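Local atomic coordinates of magnesium transporter MgtE (Enterococcus faecalis, PDB entry 2OUX), a protein that probably carries magnesium ions across the cell membrane as a homodimer, the part described here being its magnesium-binding cytosolic N and CBS domains. Residues L16-K20 / L46-D50; Y55-P60 / Y88-M92; A159-L163 / L191-I195; L185-I189 / I206-V211. All coordinates share one frame; numbering follows the deposited sequence.

Contact 1. Residues L16-K20 / L46-D50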
loop_
_atom_site.group_PDB
_atom_site.type_symbol
_atom_site.label_atom_id
_atom_site.label_comp_id
_atom_site.label_asym_id
_atom_site.label_seq_id
_atom_site.Cartn_x
_atom_site.Cartn_y
_atom_site.Cartn_z
ATOM N N LEU A 16 17.555 26.658 0.277
ATOM C CA LEU A 16 18.909 26.946 0.766
ATOM C C LEU A 16 19.066 28.415 1.150
ATOM O O LEU A 16 19.767 28.749 2.103
ATOM C CB LEU A 16 19.959 26.596 -0.298
ATOM C CG LEU A 16 20.828 25.354 -0.038
ATOM C CD1 LEU A 16 21.725 25.072 -1.244
ATOM C CD2 LEU A 16 21.664 25.565 1.208
ATOM N N GLU A 17 18.414 29.289 0.394
ATOM C CA GLU A 17 18.497 30.712 0.668
ATOM C C GLU A 17 17.756 31.106 1.940
ATOM O O GLU A 17 18.282 31.874 2.745
ATOM C CB GLU A 17 17.977 31.511 -0.530
ATOM C CG GLU A 17 19.013 31.665 -1.638
ATOM C CD GLU A 17 20.240 32.459 -1.185
ATOM O OE1 GLU A 17 20.090 33.656 -0.852
ATOM O OE2 GLU A 17 21.354 31.889 -1.160
ATOM N N THR A 18 16.549 30.585 2.135
ATOM C CA THR A 18 15.803 30.925 3.339
ATOM C C THR A 18 16.600 30.406 4.524
ATOM O O THR A 18 16.560 30.972 5.615
ATOM C CB THR A 18 14.406 30.270 3.375
ATOM O OG1 THR A 18 14.538 28.882 3.700
ATOM C CG2 THR A 18 13.712 30.411 2.028
ATOM N N LEU A 19 17.334 29.322 4.293
ATOM C CA LEU A 19 18.148 28.712 5.330
ATOM C C LEU A 19 19.293 29.638 5.713
ATOM O O LEU A 19 19.481 29.955 6.889
ATOM C CB LEU A 19 18.698 27.372 4.838
ATOM C CG LEU A 19 19.465 26.517 5.846
ATOM C CD1 LEU A 19 18.640 26.349 7.119
ATOM C CD2 LEU A 19 19.779 25.161 5.224
ATOM N N LYS A 20 20.057 30.073 4.713
ATOM C CA LYS A 20 21.184 30.966 4.954
ATOM C C LYS A 20 20.715 32.286 5.571
ATOM O O LYS A 20 21.245 32.720 6.594
ATOM C CB LYS A 20 21.949 31.212 3.645
ATOM C CG LYS A 20 22.601 29.945 3.093
ATOM C CD LYS A 20 23.280 30.171 1.752
ATOM C CE LYS A 20 24.437 31.168 1.850
ATOM N NZ LYS A 20 25.099 31.400 0.528
ATOM N N LEU A 46 23.195 19.380 2.086
ATOM C CA LEU A 46 23.737 20.432 2.937
ATOM C C LEU A 46 25.104 20.128 3.534
ATOM O O LEU A 46 25.421 18.974 3.841
ATOM C CB LEU A 46 22.768 20.730 4.086
ATOM C CG LEU A 46 21.289 20.919 3.742
ATOM C CD1 LEU A 46 20.537 21.377 4.979
ATOM C CD2 LEU A 46 21.151 21.932 2.619
ATOM N N ASP A 47 25.907 21.181 3.699
ATOM C CA ASP A 47 27.224 21.058 4.306
ATOM C C ASP A 47 26.960 20.980 5.804
ATOM O O ASP A 47 25.823 21.150 6.240
ATOM C CB ASP A 47 28.101 22.273 3.954
ATOM C CG ASP A 47 27.458 23.614 4.325
ATOM O OD1 ASP A 47 27.620 24.585 3.546
ATOM O OD2 ASP A 47 26.810 23.709 5.394
ATOM N N GLU A 48 27.990 20.723 6.598
ATOM C CA GLU A 48 27.795 20.611 8.035
ATOM C C GLU A 48 27.205 21.864 8.672
ATOM O O GLU A 48 26.461 21.782 9.653
ATOM C CB GLU A 48 29.115 20.264 8.717
ATOM C CG GLU A 48 29.086 20.470 10.217
ATOM C CD GLU A 48 30.381 20.066 10.887
ATOM O OE1 GLU A 48 31.460 20.455 10.379
ATOM O OE2 GLU A 48 30.319 19.367 11.924
ATOM N N LYS A 49 27.529 23.021 8.111
ATOM C CA LYS A 49 27.039 24.285 8.648
ATOM C C LYS A 49 25.523 24.404 8.520
ATOM O O LYS A 49 24.820 24.671 9.496
ATOM C CB LYS A 49 27.721 25.454 7.927
ATOM C CG LYS A 49 29.239 25.354 7.922
ATOM C CD LYS A 49 29.890 26.433 7.061
ATOM C CE LYS A 49 29.826 27.811 7.708
ATOM N NZ LYS A 49 30.575 28.831 6.906
ATOM N N ASP A 50 25.020 24.197 7.310
ATOM C CA ASP A 50 23.592 24.292 7.070
ATOM C C ASP A 50 22.785 23.220 7.809
ATOM O O ASP A 50 21.635 23.452 8.170
ATOM C CB ASP A 50 23.318 24.246 5.567
ATOM C CG ASP A 50 23.976 25.403 4.823
ATOM O OD1 ASP A 50 23.873 26.550 5.298
ATOM O OD2 ASP A 50 24.589 25.178 3.761
#
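Leu46 meets Leu16 and Leu19 at the edge of the all-helical N domain, where the last turn of helix 8-20 packs on the capped start of helix 48-57. The two methyls of Leu46 divide the work. CD1 reaches tip to tip toward CD2 of Leu19, 3.9 Å away, while CD2 lies against CD2 of Leu16 as those two side chains slide past each other in opposite directions. Leu46 also packs on Arg51 and Leu54, so it touches both helix 8-20 and helix 48-57. Asp47 follows as the N-cap: its OD2 accepts from Asp50 N at 2.7 Å, a nearly straight bond with an N-H...O angle of 173°, which satisfies an amide of the first turn that has no helical carbonyl to use. Asp50 then brings the chain back to helix 8-20. Its CB lies against CD2 of Leu19 at 3.7 Å. With CG beside the backbone N (chi1 -61°), the carboxylate lies so that OD2 is 3.9 Å from CD2 of Leu16. Leu19 CD2 thus touches both Leu46 and Asp50, and the same residue continues onto His53 and Tyr57 of helix 48-57 and Phe27 of helix 24-31. No hydrogen bond joins the two segments; what holds them is methyl and methylene packing. Lys20 borders the carboxylate with its aliphatic part: CG is 4.2 Å from Asp50 OD1, whereas NZ stands 6.9 Å from that oxygen.

Contact 2. Residues Y55-P60 / Y88-M92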
loop_
_atom_site.group_PDB
_atom_site.type_symbol
_atom_site.label_atom_id
_atom_site.label_comp_id
_atom_site.label_asym_id
_atom_site.label_seq_id
_atom_site.Cartn_x
_atom_site.Cartn_y
_atom_site.Cartn_z
ATOM N N TYR A 55 18.784 21.895 12.271
ATOM C CA TYR A 55 18.437 21.286 13.553
ATOM C C TYR A 55 17.753 22.312 14.451
ATOM O O TYR A 55 16.968 21.957 15.330
ATOM C CB TYR A 55 19.695 20.753 14.254
ATOM C CG TYR A 55 20.440 19.685 13.475
ATOM C CD1 TYR A 55 21.837 19.643 13.468
ATOM C CD2 TYR A 55 19.750 18.719 12.737
ATOM C CE1 TYR A 55 22.526 18.670 12.742
ATOM C CE2 TYR A 55 20.431 17.739 12.008
ATOM C CZ TYR A 55 21.814 17.720 12.013
ATOM O OH TYR A 55 22.477 16.763 11.278
ATOM N N ASN A 56 18.048 23.589 14.224
ATOM C CA ASN A 56 17.454 24.654 15.026
ATOM C C ASN A 56 16.029 25.024 14.598
ATOM O O ASN A 56 15.276 25.601 15.381
ATOM C CB ASN A 56 18.333 25.913 14.981
ATOM C CG ASN A 56 19.743 25.667 15.503
ATOM O OD1 ASN A 56 19.937 24.991 16.516
ATOM N ND2 ASN A 56 20.734 26.236 14.821
ATOM N N TYR A 57 15.650 24.695 13.368
ATOM C CA TYR A 57 14.316 25.039 12.886
ATOM C C TYR A 57 13.327 23.882 12.873
ATOM O O TYR A 57 12.143 24.078 12.597
ATOM C CB TYR A 57 14.399 25.638 11.482
ATOM C CG TYR A 57 15.267 26.870 11.381
ATOM C CD1 TYR A 57 15.174 27.893 12.323
ATOM C CD2 TYR A 57 16.178 27.017 10.339
ATOM C CE1 TYR A 57 15.961 29.036 12.224
ATOM C CE2 TYR A 57 16.970 28.154 10.230
ATOM C CZ TYR A 57 16.857 29.157 11.178
ATOM O OH TYR A 57 17.631 30.284 11.070
ATOM N N LEU A 58 13.805 22.680 13.169
ATOM C CA LEU A 58 12.936 21.512 13.171
ATOM C C LEU A 58 12.955 20.802 14.511
ATOM O O LEU A 58 14.002 20.660 15.134
ATOM C CB LEU A 58 13.358 20.544 12.067
ATOM C CG LEU A 58 13.224 21.123 10.659
ATOM C CD1 LEU A 58 13.907 20.226 9.651
ATOM C CD2 LEU A 58 11.754 21.295 10.333
ATOM N N SER A 59 11.779 20.373 14.948
ATOM C CA SER A 59 11.642 19.664 16.208
ATOM C C SER A 59 12.132 18.233 16.014
ATOM O O SER A 59 12.289 17.772 14.887
ATOM C CB SER A 59 10.177 19.623 16.622
ATOM O OG SER A 59 9.442 18.776 15.751
ATOM N N PRO A 60 12.395 17.517 17.115
ATOM C CA PRO A 60 12.857 16.136 16.985
ATOM C C PRO A 60 11.840 15.283 16.226
ATOM O O PRO A 60 12.222 14.411 15.445
ATOM C CB PRO A 60 13.032 15.703 18.435
ATOM C CG PRO A 60 13.544 16.979 19.073
ATOM C CD PRO A 60 12.589 18.006 18.493
ATOM N N TYR A 88 19.049 16.025 21.866
ATOM C CA TYR A 88 18.240 16.246 20.675
ATOM C C TYR A 88 18.160 14.958 19.851
ATOM O O TYR A 88 17.079 14.566 19.406
ATOM C CB TYR A 88 18.856 17.370 19.836
ATOM C CG TYR A 88 18.059 17.767 18.612
ATOM C CD1 TYR A 88 16.912 18.558 18.718
ATOM C CD2 TYR A 88 18.478 17.392 17.343
ATOM C CE1 TYR A 88 16.207 18.961 17.580
ATOM C CE2 TYR A 88 17.785 17.782 16.206
ATOM C CZ TYR A 88 16.657 18.570 16.325
ATOM O OH TYR A 88 15.992 18.965 15.183
ATOM N N ALA A 89 19.305 14.307 19.651
ATOM C CA ALA A 89 19.361 13.059 18.890
ATOM C C ALA A 89 18.459 12.003 19.516
ATOM O O ALA A 89 17.665 11.352 18.826
ATOM C CB ALA A 89 20.805 12.545 18.815
ATOM N N ALA A 90 18.573 11.843 20.831
ATOM C CA ALA A 90 17.771 10.864 21.547
ATOM C C ALA A 90 16.274 11.103 21.345
ATOM O O ALA A 90 15.524 10.171 21.058
ATOM C CB ALA A 90 18.117 10.892 23.041
ATOM N N ASP A 91 15.836 12.346 21.497
ATOM C CA ASP A 91 14.423 12.660 21.318
ATOM C C ASP A 91 13.956 12.322 19.906
ATOM O O ASP A 91 12.813 11.898 19.690
ATOM C CB ASP A 91 14.166 14.141 21.595
ATOM C CG ASP A 91 14.362 14.502 23.048
ATOM O OD1 ASP A 91 14.236 13.591 23.896
ATOM O OD2 ASP A 91 14.623 15.693 23.343
HETATM N N MSE A 92 14.858 12.513 18.949
HETATM C CA MSE A 92 14.577 12.255 17.548
HETATM C C MSE A 92 14.490 10.751 17.291
HETATM O O MSE A 92 13.653 10.303 16.506
HETATM C CB MSE A 92 15.668 12.904 16.688
HETATM C CG MSE A 92 15.406 12.883 15.193
HETATM SE SE MSE A 92 15.943 11.229 14.353
HETATM C CE MSE A 92 17.647 11.809 13.638
#
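With CG swung away from its backbone N (chi1 -176°), Tyr88 sends its ring out from helix 86-93 to the turn between helices 48-57 and 60-67, while Tyr55 (chi1 -61°) turns its ring so that CD2 joins CB beside the Tyr88 ring. The turn links two successive helices of the helical N domain, and a tyrosine is inserted into it. The phenol OH donates to Leu58 O at 2.6 Å. That oxygen lies in the plane of the Tyr88 ring, at its edge, but the hydroxyl stands above the carbonyl plane of Leu58, 43° out of it, and so does not sit on a lone pair. Tyr55 O is also near the OH, at 3.2 Å. The two tyrosine side chains cross at about a right angle, CB of Tyr55 being 4.0 Å from CE2 of Tyr88; the hydroxyl of Tyr55 is hydrogen-bonded elsewhere, to Tyr43 and Glu83. On the CE1 side of Tyr88 comes Pro60, the first residue of helix 60-67, whose CG is 3.6 Å from CE1. The proline ring also meets the next turn of helix 86-93, with its CB 3.7 Å from Asp91 CB. Leu63 of helix 60-67 touches Tyr55, Tyr88 and Met92 and joins the three. Met92, a selenomethionine whose chain bends and leads away beyond CG, has that CG 3.5 Å from Pro60 O.

Contact 3. Residues A159-L163 / L191-I195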
loop_
_atom_site.group_PDB
_atom_site.type_symbol
_atom_site.label_atom_id
_atom_site.label_comp_id
_atom_site.label_asym_id
_atom_site.label_seq_id
_atom_site.Cartn_x
_atom_site.Cartn_y
_atom_site.Cartn_z
ATOM N N ALA A 159 -14.710 2.753 16.460
ATOM C CA ALA A 159 -13.453 2.446 15.787
ATOM C C ALA A 159 -12.987 3.683 15.015
ATOM O O ALA A 159 -11.801 4.037 15.027
ATOM C CB ALA A 159 -13.655 1.270 14.831
HETATM N N MSE A 160 -13.936 4.335 14.349
HETATM C CA MSE A 160 -13.670 5.530 13.557
HETATM C C MSE A 160 -13.235 6.708 14.416
HETATM O O MSE A 160 -12.651 7.670 13.908
HETATM C CB MSE A 160 -14.914 5.925 12.758
HETATM C CG MSE A 160 -15.232 5.020 11.568
HETATM SE SE MSE A 160 -13.886 5.075 10.148
HETATM C CE MSE A 160 -13.442 6.945 10.262
ATOM N N TYR A 161 -13.527 6.646 15.712
ATOM C CA TYR A 161 -13.137 7.731 16.605
ATOM C C TYR A 161 -11.648 7.609 16.888
ATOM O O TYR A 161 -10.926 8.610 16.932
ATOM C CB TYR A 161 -13.928 7.670 17.916
ATOM C CG TYR A 161 -13.382 8.581 18.995
ATOM C CD1 TYR A 161 -13.432 9.969 18.862
ATOM C CD2 TYR A 161 -12.792 8.051 20.141
ATOM C CE1 TYR A 161 -12.906 10.807 19.847
ATOM C CE2 TYR A 161 -12.262 8.879 21.132
ATOM C CZ TYR A 161 -12.322 10.254 20.979
ATOM O OH TYR A 161 -11.802 11.065 21.960
ATOM N N VAL A 162 -11.191 6.375 17.087
ATOM C CA VAL A 162 -9.781 6.131 17.346
ATOM C C VAL A 162 -8.991 6.655 16.155
ATOM O O VAL A 162 -8.032 7.406 16.305
ATOM C CB VAL A 162 -9.483 4.625 17.498
ATOM C CG1 VAL A 162 -7.981 4.404 17.564
ATOM C CG2 VAL A 162 -10.154 4.077 18.745
ATOM N N LEU A 163 -9.416 6.256 14.965
ATOM C CA LEU A 163 -8.749 6.663 13.743
ATOM C C LEU A 163 -8.626 8.171 13.604
ATOM O O LEU A 163 -7.532 8.690 13.397
ATOM C CB LEU A 163 -9.495 6.086 12.544
ATOM C CG LEU A 163 -9.604 4.563 12.594
ATOM C CD1 LEU A 163 -10.580 4.076 11.539
ATOM C CD2 LEU A 163 -8.230 3.949 12.391
ATOM N N LEU A 191 -9.763 -0.398 5.996
ATOM C CA LEU A 191 -10.433 0.872 6.211
ATOM C C LEU A 191 -11.513 1.085 5.148
ATOM O O LEU A 191 -12.580 1.638 5.435
ATOM C CB LEU A 191 -9.432 2.028 6.174
ATOM C CG LEU A 191 -10.075 3.385 6.472
ATOM C CD1 LEU A 191 -10.790 3.326 7.830
ATOM C CD2 LEU A 191 -9.012 4.466 6.473
ATOM N N ARG A 192 -11.241 0.630 3.928
ATOM C CA ARG A 192 -12.203 0.781 2.847
ATOM C C ARG A 192 -13.499 -0.003 3.077
ATOM O O ARG A 192 -14.531 0.340 2.513
ATOM C CB ARG A 192 -11.577 0.390 1.501
ATOM C CG ARG A 192 -11.221 -1.085 1.317
ATOM C CD ARG A 192 -10.475 -1.304 -0.019
ATOM N NE ARG A 192 -11.309 -1.021 -1.187
ATOM C CZ ARG A 192 -10.852 -0.881 -2.430
ATOM N NH1 ARG A 192 -9.556 -0.996 -2.688
ATOM N NH2 ARG A 192 -11.694 -0.623 -3.417
ATOM N N ASP A 193 -13.449 -1.053 3.889
ATOM C CA ASP A 193 -14.658 -1.824 4.182
ATOM C C ASP A 193 -15.346 -1.146 5.343
ATOM O O ASP A 193 -16.575 -1.105 5.438
ATOM C CB ASP A 193 -14.324 -3.261 4.571
ATOM C CG ASP A 193 -14.020 -4.122 3.376
ATOM O OD1 ASP A 193 -14.341 -3.695 2.251
ATOM O OD2 ASP A 193 -13.478 -5.229 3.557
ATOM N N LEU A 194 -14.523 -0.597 6.222
ATOM C CA LEU A 194 -15.002 0.097 7.399
ATOM C C LEU A 194 -15.841 1.331 7.069
ATOM O O LEU A 194 -16.981 1.445 7.515
ATOM C CB LEU A 194 -13.811 0.509 8.264
ATOM C CG LEU A 194 -14.100 0.985 9.685
ATOM C CD1 LEU A 194 -14.788 -0.128 10.474
ATOM C CD2 LEU A 194 -12.791 1.368 10.365
ATOM N N ILE A 195 -15.289 2.250 6.284
ATOM C CA ILE A 195 -16.004 3.482 5.969
ATOM C C ILE A 195 -17.358 3.336 5.282
ATOM O O ILE A 195 -18.152 4.287 5.285
ATOM C CB ILE A 195 -15.143 4.446 5.118
ATOM C CG1 ILE A 195 -14.902 3.858 3.726
ATOM C CG2 ILE A 195 -13.829 4.724 5.827
ATOM C CD1 ILE A 195 -14.359 4.872 2.740
#
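In the first CBS domain, helix 156-166 packs against the short helix 191-194 that follows strand 185-190, and the two share a buried, wholly apolar seam. Leu194 is its middle. With CG anti to the backbone N (chi1 -167°), it carries CD2 between two partners: CD1 of Leu163 meets it tip to tip at 3.7 Å, and the selenium of Met160, a selenomethionine, passes alongside at 3.9 Å, the two side chains running in opposite directions. Chi1 and chi2 of Met160 (-73° and -65°) also set the selenium 4.2 Å from Leu191 CD1 and 4.3 Å from Ile195 CG2. Leu163 CD1 touches Leu191 as well, 3.8 Å from its CD1, and so bridges both leucines of the short helix. Ile203 of helix 203-206 packs on Ala159 and Leu194 alike. The second subunit lies close by: its Ile195 touches Met160, its Met160 touches Ile195, and Leu191 meets its own counterpart. With no hydrogen bond between the segments, cohesion comes from van der Waals packing of methyls and the methionine side chain, and Met160, Leu191 and Ile195 serve both the domain interior and the dimer interface.

Contact 4. Residues L185-I189 / I206-V211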
loop_
_atom_site.group_PDB
_atom_site.type_symbol
_atom_site.label_atom_id
_atom_site.label_comp_id
_atom_site.label_asym_id
_atom_site.label_seq_id
_atom_site.Cartn_x
_atom_site.Cartn_y
_atom_site.Cartn_z
ATOM N N LEU A 185 -4.622 -11.911 18.195
ATOM C CA LEU A 185 -5.109 -11.439 16.899
ATOM C C LEU A 185 -6.269 -12.330 16.489
ATOM O O LEU A 185 -6.079 -13.513 16.207
ATOM C CB LEU A 185 -3.997 -11.520 15.851
ATOM C CG LEU A 185 -4.362 -11.133 14.410
ATOM C CD1 LEU A 185 -4.896 -9.694 14.352
ATOM C CD2 LEU A 185 -3.130 -11.301 13.532
ATOM N N VAL A 186 -7.471 -11.768 16.453
ATOM C CA VAL A 186 -8.651 -12.555 16.102
ATOM C C VAL A 186 -9.405 -12.106 14.852
ATOM O O VAL A 186 -10.394 -12.725 14.469
ATOM C CB VAL A 186 -9.644 -12.586 17.283
ATOM C CG1 VAL A 186 -8.964 -13.203 18.508
ATOM C CG2 VAL A 186 -10.138 -11.165 17.592
ATOM N N GLY A 187 -8.947 -11.036 14.212
ATOM C CA GLY A 187 -9.640 -10.568 13.028
ATOM C C GLY A 187 -9.023 -9.334 12.413
ATOM O O GLY A 187 -8.040 -8.787 12.924
ATOM N N VAL A 188 -9.607 -8.886 11.308
ATOM C CA VAL A 188 -9.104 -7.710 10.610
ATOM C C VAL A 188 -10.195 -7.102 9.737
ATOM O O VAL A 188 -11.126 -7.799 9.323
ATOM C CB VAL A 188 -7.907 -8.076 9.700
ATOM C CG1 VAL A 188 -8.346 -9.065 8.621
ATOM C CG2 VAL A 188 -7.333 -6.824 9.054
ATOM N N ILE A 189 -10.080 -5.801 9.482
ATOM C CA ILE A 189 -11.015 -5.093 8.618
ATOM C C ILE A 189 -10.264 -3.952 7.946
ATOM O O ILE A 189 -9.583 -3.181 8.608
ATOM C CB ILE A 189 -12.257 -4.530 9.389
ATOM C CG1 ILE A 189 -13.301 -4.058 8.373
ATOM C CG2 ILE A 189 -11.871 -3.347 10.273
ATOM C CD1 ILE A 189 -14.680 -3.843 8.951
ATOM N N ILE A 206 -18.749 -7.221 11.000
ATOM C CA ILE A 206 -18.217 -6.978 9.670
ATOM C C ILE A 206 -16.733 -7.304 9.507
ATOM O O ILE A 206 -16.197 -7.203 8.403
ATOM C CB ILE A 206 -18.453 -5.513 9.244
ATOM C CG1 ILE A 206 -17.956 -4.566 10.337
ATOM C CG2 ILE A 206 -19.934 -5.291 8.953
ATOM C CD1 ILE A 206 -17.892 -3.125 9.905
ATOM N N LEU A 207 -16.077 -7.705 10.596
ATOM C CA LEU A 207 -14.653 -8.035 10.560
ATOM C C LEU A 207 -14.395 -9.320 9.773
ATOM O O LEU A 207 -15.305 -10.121 9.558
ATOM C CB LEU A 207 -14.111 -8.182 11.992
ATOM C CG LEU A 207 -14.556 -9.414 12.798
ATOM C CD1 LEU A 207 -13.746 -10.634 12.379
ATOM C CD2 LEU A 207 -14.341 -9.166 14.271
ATOM N N ASN A 208 -13.156 -9.518 9.331
ATOM C CA ASN A 208 -12.822 -10.731 8.592
ATOM C C ASN A 208 -12.163 -11.699 9.556
ATOM O O ASN A 208 -11.168 -11.359 10.195
ATOM C CB ASN A 208 -11.851 -10.432 7.457
ATOM C CG ASN A 208 -11.757 -11.570 6.462
ATOM O OD1 ASN A 208 -11.832 -12.748 6.828
ATOM N ND2 ASN A 208 -11.587 -11.224 5.190
ATOM N N GLU A 209 -12.709 -12.906 9.657
ATOM C CA GLU A 209 -12.150 -13.914 10.551
ATOM C C GLU A 209 -10.894 -14.540 9.978
ATOM O O GLU A 209 -10.018 -14.953 10.729
ATOM C CB GLU A 209 -13.155 -15.029 10.828
ATOM C CG GLU A 209 -14.412 -14.594 11.542
ATOM C CD GLU A 209 -15.166 -15.771 12.132
ATOM O OE1 GLU A 209 -15.391 -16.765 11.407
ATOM O OE2 GLU A 209 -15.530 -15.695 13.324
ATOM N N ARG A 210 -10.808 -14.625 8.655
ATOM C CA ARG A 210 -9.638 -15.221 8.009
ATOM C C ARG A 210 -8.486 -14.231 7.827
ATOM O O ARG A 210 -8.046 -13.963 6.710
ATOM C CB ARG A 210 -10.027 -15.821 6.657
ATOM C CG ARG A 210 -10.982 -16.995 6.756
ATOM C CD ARG A 210 -11.321 -17.526 5.376
ATOM N NE ARG A 210 -10.152 -18.105 4.714
ATOM C CZ ARG A 210 -9.626 -19.287 5.022
ATOM N NH1 ARG A 210 -10.168 -20.025 5.983
ATOM N NH2 ARG A 210 -8.560 -19.738 4.366
ATOM N N VAL A 211 -7.995 -13.691 8.936
ATOM C CA VAL A 211 -6.892 -12.746 8.879
ATOM C C VAL A 211 -5.578 -13.484 8.650
ATOM O O VAL A 211 -5.272 -14.460 9.328
ATOM C CB VAL A 211 -6.810 -11.901 10.171
ATOM C CG1 VAL A 211 -6.815 -12.806 11.395
ATOM C CG2 VAL A 211 -5.571 -11.033 10.141
#
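Val188 packs on Val211 where strand 185-190 lies beside the loop after helix 203-206. Its CB lies 3.8 Å from Val211 CG2. From there CG1, placed between the backbone N and the carbonyl carbon (chi1 62°), is 3.6 Å from Val211 CB and also touches CB of Asn208. The two valines pack at a slant, and Val211 extends the patch with CG1 near Gly187 N and CG2 near Leu185 CD2. Next to these contacts the backbones form a single antiparallel bridge, a hydrogen-bonded pair. Val188 N gives to Asn208 O at 3.1 Å, in the carbonyl plane and on a lone pair, though with the N-H bent to 144°; Asn208 N returns a shorter, straighter bond to Val188 O, 2.7 Å. The bridge brings the loop between helix 203-206 and strand 214-215 alongside the first CBS domain's sheet. Strand 185-190, at the edge of that sheet within this chain, is also paired with strand 175-179, and there Val186 and Gly187 both face Val178, a classic beta bulge. Val188 also packs on Tyr177, a magnesium ligand, with the bound ion about 5 Å from the Val188 side chain. Beyond the bridge Asn208 closes an Asx turn, its OD1 accepting from Arg210 N at 2.8 Å, and Arg210 reaches Glu38 of the second subunit in a salt bridge. At the other end Ile189 and Ile206 meet through their terminal methyls, the two CD1 atoms tightly packed at 3.4 Å.

From the N terminus, contact 1 closes the first loop by returning the chain to helix 8-20 after two intervening helices. Contact 2 opens further along the same helix 48-57 and closes at helix 86-93; the two run in series within the helical N domain and touch along helix 48-57. Some 32 Å between centres separates contact 2 from contact 3, which lies in the first CBS domain. Contacts 3 and 4 cross: segment 185-189 opens contact 4 before 191-195 closes contact 3. They touch through Leu194 and Ile189, joining the dimer-facing helices to the strand paired with the loop that leads from helix 203-206 to strand 214-215.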